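Local coordinates for C3-degrading proteinase (CppA protein) (Streptococcus pneumoniae, PDB 3E0R) that probably degrades complement component C3 as a streptococcal proteinase, and belongs to the glyoxalase clan, at residues A[165-169]-A[170-174]; A[204-208]-A[209-213]. All coordinates share one frame; numbering follows the deposited sequence.

Contact 1: A[165-169]-A[170-174]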
ATOM      1  N   SER A 165       1.649  13.772 -11.668  1.00 32.97           N
ATOM      2  CA  SER A 165       1.929  12.376 -11.840  1.00 32.85           C
ATOM      3  C   SER A 165       1.678  12.000 -13.304  1.00 33.17           C
ATOM      4  O   SER A 165       0.798  12.551 -13.973  1.00 33.32           O
ATOM      5  CB  SER A 165       1.063  11.524 -10.921  1.00 32.45           C
ATOM      6  OG  SER A 165       1.190  10.155 -11.253  1.00 33.22           O
ATOM      7  N   PHE A 166       2.487  11.063 -13.775  1.00 32.88           N
ATOM      8  CA  PHE A 166       2.235  10.339 -14.997  1.00 33.52           C
ATOM      9  C   PHE A 166       0.945   9.521 -14.910  1.00 33.98           C
ATOM     10  O   PHE A 166       0.377   9.171 -15.949  1.00 33.81           O
ATOM     11  CB  PHE A 166       3.422   9.405 -15.340  1.00 32.72           C
ATOM     12  CG  PHE A 166       4.536  10.086 -16.071  1.00 31.77           C
ATOM     13  CD1 PHE A 166       4.375  10.494 -17.386  1.00 31.89           C
ATOM     14  CD2 PHE A 166       5.749  10.316 -15.458  1.00 31.39           C
ATOM     15  CE1 PHE A 166       5.416  11.124 -18.074  1.00 32.20           C
ATOM     16  CE2 PHE A 166       6.779  10.944 -16.133  1.00 31.04           C
ATOM     17  CZ  PHE A 166       6.613  11.341 -17.445  1.00 32.04           C
ATOM     18  N   LEU A 167       0.507   9.212 -13.685  1.00 34.91           N
ATOM     19  CA  LEU A 167      -0.731   8.476 -13.451  1.00 35.72           C
ATOM     20  C   LEU A 167      -1.998   9.337 -13.691  1.00 36.50           C
ATOM     21  O   LEU A 167      -2.201  10.409 -13.081  1.00 36.18           O
ATOM     22  CB  LEU A 167      -0.690   7.869 -12.051  1.00 35.64           C
ATOM     23  CG  LEU A 167       0.494   6.900 -11.835  1.00 36.84           C
ATOM     24  CD1 LEU A 167       0.402   6.201 -10.433  1.00 35.62           C
ATOM     25  CD2 LEU A 167       0.653   5.855 -13.017  1.00 31.72           C
ATOM     26  N   GLU A 168      -2.823   8.887 -14.634  1.00 37.70           N
ATOM     27  CA  GLU A 168      -4.072   9.583 -14.946  1.00 38.82           C
ATOM     28  C   GLU A 168      -5.170   9.064 -14.037  1.00 39.68           C
ATOM     29  O   GLU A 168      -5.210   7.871 -13.735  1.00 40.03           O
ATOM     30  CB  GLU A 168      -4.489   9.398 -16.415  1.00 39.13           C
ATOM     31  CG  GLU A 168      -3.506   9.923 -17.469  1.00 39.90           C
ATOM     32  CD  GLU A 168      -3.050  11.349 -17.188  1.00 42.30           C
ATOM     33  OE1 GLU A 168      -3.798  12.093 -16.506  1.00 45.24           O
ATOM     34  OE2 GLU A 168      -1.940  11.726 -17.627  1.00 42.86           O
ATOM     35  N   SER A 169      -6.046   9.965 -13.593  1.00 40.54           N
ATOM     36  CA  SER A 169      -7.296   9.602 -12.883  1.00 41.30           C
ATOM     37  C   SER A 169      -8.150   8.581 -13.662  1.00 41.66           C
ATOM     38  O   SER A 169      -8.887   7.771 -13.066  1.00 41.50           O
ATOM     39  CB  SER A 169      -8.146  10.868 -12.627  1.00 41.78           C
ATOM     40  OG  SER A 169      -7.499  11.738 -11.704  1.00 42.95           O
ATOM     41  N   SER A 170      -8.063   8.663 -14.994  1.00 42.06           N
ATOM     42  CA  SER A 170      -8.732   7.726 -15.901  1.00 42.05           C
ATOM     43  C   SER A 170      -8.301   6.301 -15.562  1.00 42.35           C
ATOM     44  O   SER A 170      -9.150   5.419 -15.380  1.00 42.60           O
ATOM     45  CB  SER A 170      -8.371   8.033 -17.368  1.00 42.06           C
ATOM     46  OG  SER A 170      -7.884   9.356 -17.525  1.00 41.12           O
ATOM     47  N   GLU A 171      -6.976   6.115 -15.458  1.00 42.10           N
ATOM     48  CA  GLU A 171      -6.345   4.811 -15.269  1.00 41.73           C
ATOM     49  C   GLU A 171      -6.484   4.393 -13.814  1.00 41.68           C
ATOM     50  O   GLU A 171      -7.099   3.366 -13.506  1.00 42.42           O
ATOM     51  CB  GLU A 171      -4.839   4.868 -15.591  1.00 41.98           C
ATOM     52  CG  GLU A 171      -4.400   5.607 -16.889  1.00 42.75           C
ATOM     53  CD  GLU A 171      -2.943   6.174 -16.813  1.00 42.01           C
ATOM     54  OE1 GLU A 171      -2.399   6.332 -15.699  1.00 39.25           O
ATOM     55  OE2 GLU A 171      -2.358   6.481 -17.879  1.00 42.64           O
ATOM     56  N   ILE A 172      -5.925   5.213 -12.916  1.00 41.04           N
ATOM     57  CA  ILE A 172      -5.751   4.847 -11.497  1.00 40.34           C
ATOM     58  C   ILE A 172      -7.030   4.761 -10.657  1.00 39.35           C
ATOM     59  O   ILE A 172      -6.969   4.407  -9.466  1.00 39.80           O
ATOM     60  CB  ILE A 172      -4.759   5.790 -10.775  1.00 40.33           C
ATOM     61  CG1 ILE A 172      -5.413   7.170 -10.498  1.00 40.30           C
ATOM     62  CG2 ILE A 172      -3.458   5.845 -11.568  1.00 39.70           C
ATOM     63  CD1 ILE A 172      -4.447   8.239 -10.027  1.00 40.01           C
ATOM     64  N   GLY A 173      -8.166   5.090 -11.262  1.00 37.59           N
ATOM     65  CA  GLY A 173      -9.452   4.838 -10.662  1.00 36.16           C
ATOM     66  C   GLY A 173      -9.529   5.267  -9.211  1.00 35.47           C
ATOM     67  O   GLY A 173      -9.008   6.331  -8.848  1.00 34.72           O
ATOM     68  N   ALA A 174     -10.179   4.414  -8.408  1.00 34.41           N
ATOM     69  CA  ALA A 174     -10.400   4.633  -6.983  1.00 34.17           C
ATOM     70  C   ALA A 174      -9.286   4.050  -6.083  1.00 33.82           C
ATOM     71  O   ALA A 174      -9.205   4.401  -4.891  1.00 34.99           O
ATOM     72  CB  ALA A 174     -11.782   4.038  -6.571  1.00 34.25           C
TER
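Glu171 folds back along the chain and its carboxylate grips the backbone N-H of Glu168, three residues earlier. From the root outwards, Glu171 CB rests 3.5 Å from Glu168 O and Glu171 CG lies against Glu168 CB. With CG anti to its own carbonyl carbon (chi1 -45°) and the chain extended beyond CG, the carboxylate is carried back to the earlier residue. Glu171 CD reaches Glu168 CB at 3.6 Å. Glu171 OE1 takes Glu168 N at 2.8 Å in a nearly straight bond. The N-H comes from above the carboxylate plane, 67° out of it. OE1 also touches Leu167 CA, while OE2 passes Glu168 CG and forms a salt bridge with Lys214, which holds Phe166 O as well.

The bond spans the start of the short helix 169-172. Glu168 O receives Ile172 N at 2.9 Å, almost in line with the carbonyl, and only a weak bond from Glu171 N. Further along, Ile172 CG2 meets Leu167 CB at 3.5 Å, tight for two carbons, as the two side chains cross at about a right angle. Leu167 also packs on Leu199 and Phe201 of strand 196-203 and on Leu176 of strand 176-180. Gly173, with positive phi, is the first residue to leave helical backbone angles.

The Glu168 and Glu171 carboxylates keep their OE2 atoms 5.3 Å apart, and the lysine probably offsets the like charges, favouring an ionised Glu171.

Contact 2: A[204-208]-A[209-213]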
ATOM      1  N   ASN A 204      -4.256  -6.243 -18.313  1.00 18.42           N
ATOM      2  CA  ASN A 204      -4.871  -7.235 -19.204  1.00 20.62           C
ATOM      3  C   ASN A 204      -3.902  -7.758 -20.305  1.00 21.33           C
ATOM      4  O   ASN A 204      -3.676  -8.965 -20.444  1.00 21.23           O
ATOM      5  CB  ASN A 204      -6.155  -6.631 -19.865  1.00 21.13           C
ATOM      6  CG  ASN A 204      -5.827  -5.374 -20.742  1.00 24.59           C
ATOM      7  OD1 ASN A 204      -4.851  -4.639 -20.435  1.00 23.50           O
ATOM      8  ND2 ASN A 204      -6.573  -5.173 -21.868  1.00 26.33           N
ATOM      9  N   GLU A 205      -3.350  -6.820 -21.076  1.00 22.81           N
ATOM     10  CA  GLU A 205      -2.343  -7.092 -22.090  1.00 23.43           C
ATOM     11  C   GLU A 205      -1.330  -5.978 -21.950  1.00 22.47           C
ATOM     12  O   GLU A 205      -1.705  -4.829 -21.747  1.00 23.15           O
ATOM     13  CB  GLU A 205      -2.954  -7.085 -23.500  1.00 23.86           C
ATOM     14  CG  GLU A 205      -1.987  -7.643 -24.560  1.00 25.17           C
ATOM     15  CD  GLU A 205      -2.330  -7.212 -25.996  1.00 28.75           C
ATOM     16  OE1 GLU A 205      -3.550  -7.223 -26.342  1.00 35.25           O
ATOM     17  OE2 GLU A 205      -1.371  -6.891 -26.775  1.00 35.50           O
ATOM     18  N   LEU A 206      -0.048  -6.313 -22.038  1.00 21.50           N
ATOM     19  CA  LEU A 206       0.998  -5.307 -21.933  1.00 20.29           C
ATOM     20  C   LEU A 206       1.308  -4.659 -23.320  1.00 20.15           C
ATOM     21  O   LEU A 206       1.592  -5.359 -24.272  1.00 19.88           O
ATOM     22  CB  LEU A 206       2.233  -5.943 -21.300  1.00 20.57           C
ATOM     23  CG  LEU A 206       3.459  -5.037 -21.136  1.00 20.51           C
ATOM     24  CD1 LEU A 206       3.139  -3.994 -20.120  1.00 17.84           C
ATOM     25  CD2 LEU A 206       4.710  -5.851 -20.789  1.00 18.08           C
ATOM     26  N   ASP A 207       1.203  -3.333 -23.451  1.00 19.68           N
ATOM     27  CA  ASP A 207       1.691  -2.687 -24.674  1.00 19.15           C
ATOM     28  C   ASP A 207       2.903  -1.810 -24.419  1.00 18.32           C
ATOM     29  O   ASP A 207       2.795  -0.715 -23.894  1.00 19.08           O
ATOM     30  CB  ASP A 207       0.642  -1.862 -25.379  1.00 19.03           C
ATOM     31  CG  ASP A 207       1.169  -1.272 -26.694  1.00 19.39           C
ATOM     32  OD1 ASP A 207       1.858  -1.954 -27.512  1.00 22.38           O
ATOM     33  OD2 ASP A 207       0.907  -0.102 -26.919  1.00 22.32           O
ATOM     34  N   ILE A 208       4.068  -2.286 -24.831  1.00 16.83           N
ATOM     35  CA  ILE A 208       5.292  -1.568 -24.570  1.00 14.94           C
ATOM     36  C   ILE A 208       5.354  -0.241 -25.334  1.00 13.91           C
ATOM     37  O   ILE A 208       5.919   0.726 -24.846  1.00 13.69           O
ATOM     38  CB  ILE A 208       6.511  -2.482 -24.840  1.00 15.03           C
ATOM     39  CG1 ILE A 208       6.594  -3.572 -23.736  1.00 15.55           C
ATOM     40  CG2 ILE A 208       7.804  -1.669 -24.895  1.00 12.80           C
ATOM     41  CD1 ILE A 208       7.769  -4.550 -23.925  1.00 14.67           C
ATOM     42  N   ALA A 209       4.772  -0.208 -26.529  1.00 13.21           N
ATOM     43  CA  ALA A 209       4.790   0.967 -27.395  1.00 13.16           C
ATOM     44  C   ALA A 209       4.109   2.183 -26.736  1.00 13.07           C
ATOM     45  O   ALA A 209       4.696   3.276 -26.745  1.00 12.33           O
ATOM     46  CB  ALA A 209       4.177   0.650 -28.747  1.00 11.45           C
ATOM     47  N   SER A 210       2.908   1.990 -26.142  1.00 13.72           N
ATOM     48  CA  SER A 210       2.147   3.104 -25.534  1.00 14.69           C
ATOM     49  C   SER A 210       2.944   3.609 -24.364  1.00 16.02           C
ATOM     50  O   SER A 210       3.002   4.795 -24.146  1.00 16.90           O
ATOM     51  CB  SER A 210       0.739   2.737 -25.020  1.00 14.60           C
ATOM     52  OG  SER A 210       0.020   1.868 -25.867  1.00 15.25           O
ATOM     53  N   LEU A 211       3.568   2.697 -23.622  1.00 17.96           N
ATOM     54  CA  LEU A 211       4.320   3.040 -22.422  1.00 18.52           C
ATOM     55  C   LEU A 211       5.599   3.825 -22.706  1.00 19.21           C
ATOM     56  O   LEU A 211       5.906   4.821 -22.022  1.00 19.86           O
ATOM     57  CB  LEU A 211       4.586   1.775 -21.616  1.00 18.30           C
ATOM     58  CG  LEU A 211       3.318   1.120 -21.035  1.00 14.87           C
ATOM     59  CD1 LEU A 211       3.625  -0.315 -20.521  1.00  9.39           C
ATOM     60  CD2 LEU A 211       2.689   2.024 -19.957  1.00 12.75           C
ATOM     61  N   ARG A 212       6.289   3.425 -23.762  1.00 20.19           N
ATOM     62  CA  ARG A 212       7.478   4.134 -24.282  1.00 20.14           C
ATOM     63  C   ARG A 212       7.126   5.578 -24.657  1.00 21.20           C
ATOM     64  O   ARG A 212       7.771   6.548 -24.244  1.00 22.56           O
ATOM     65  CB  ARG A 212       8.041   3.380 -25.507  1.00 19.62           C
ATOM     66  CG  ARG A 212       8.940   2.240 -25.127  1.00 18.74           C
ATOM     67  CD  ARG A 212       9.477   1.551 -26.329  1.00 18.71           C
ATOM     68  NE  ARG A 212      10.443   2.400 -27.027  1.00 17.83           N
ATOM     69  CZ  ARG A 212      10.458   2.661 -28.326  1.00 11.65           C
ATOM     70  NH1 ARG A 212       9.581   2.121 -29.129  1.00 11.58           N
ATOM     71  NH2 ARG A 212      11.378   3.473 -28.817  1.00 15.95           N
ATOM     72  N   GLN A 213       6.047   5.715 -25.391  1.00 21.78           N
ATOM     73  CA  GLN A 213       5.452   7.036 -25.673  1.00 22.61           C
ATOM     74  C   GLN A 213       5.094   7.860 -24.450  1.00 22.32           C
ATOM     75  O   GLN A 213       5.462   9.021 -24.365  1.00 22.95           O
ATOM     76  CB  GLN A 213       4.229   6.841 -26.534  1.00 22.06           C
ATOM     77  CG  GLN A 213       3.533   8.083 -26.888  1.00 24.02           C
ATOM     78  CD  GLN A 213       2.489   7.864 -27.963  1.00 25.90           C
ATOM     79  OE1 GLN A 213       1.721   8.784 -28.261  1.00 31.68           O
ATOM     80  NE2 GLN A 213       2.460   6.641 -28.571  1.00 26.80           N
TER
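Asp207 turns its carboxylate onto the first turn of helix 208-214 and meets Ser210 with one oxygen, OD2. Its CG stands opposite the backbone N across the first torsion (chi1 -177°), which carries the group forward beside the chain to come. Ser210 N donates to Asp207 OD2 at 3.0 Å from above the carboxylate plane, 61° out of it. Ser210 OG is also placed as a donor to OD2, but the modelled separation is too short to be relied on. OD1, the other oxygen, lies near Ala209 CB.

This is a side-chain N-cap: Asp207 precedes the helix and takes up an N-H of its first turn. The helix dipole would probably favour the negative charge there. Asp207 N is itself bonded to Asn7 OD1, which helps to place the capping residue.

On the packed side, Leu211 is buried and points its CB back at the preceding segment. Leu211 CG lies 3.4 Å from Asp207 O, and Leu211 CD1 meets Leu206 CD1 at 3.7 Å, the two leucines crossing at about a right angle. Both also touch Phe241 of strand 238-243, so the helix start is fastened to the sheet here.

The outer side, with Ala209 and Arg212 exposed, is looser. Arg212 N bonds Ile208 O at 2.9 Å, a regular helical link, and the side chains meet in an ordinary contact, Arg212 CD to Ile208 CG2 at 3.9 Å. The arginine bends about its CG-CD bond (chi3 70°), and NE bonds Tyr220 OH.

How the contacts relate
Following the chain from the N terminus, strand 151-159 runs out into a loop that contact 1 closes where it enters helix 169-172; the chain then goes on to strand 176-180. Strand 196-203 follows, and contact 2 closes the turn from its end into helix 208-214. The two contacts are in series, neither nesting nor crossing, with centres 16 Å apart and nearest atoms about 7 Å apart. Lys214, at the end of the second helix, bridges that distance by bonding into 165-174. Side chains of contact 1 touch strand 176-180 of the seven-stranded sheet and strand 196-203 of the eight-stranded one, while contact 2 settles on strands 228-232 and 238-243.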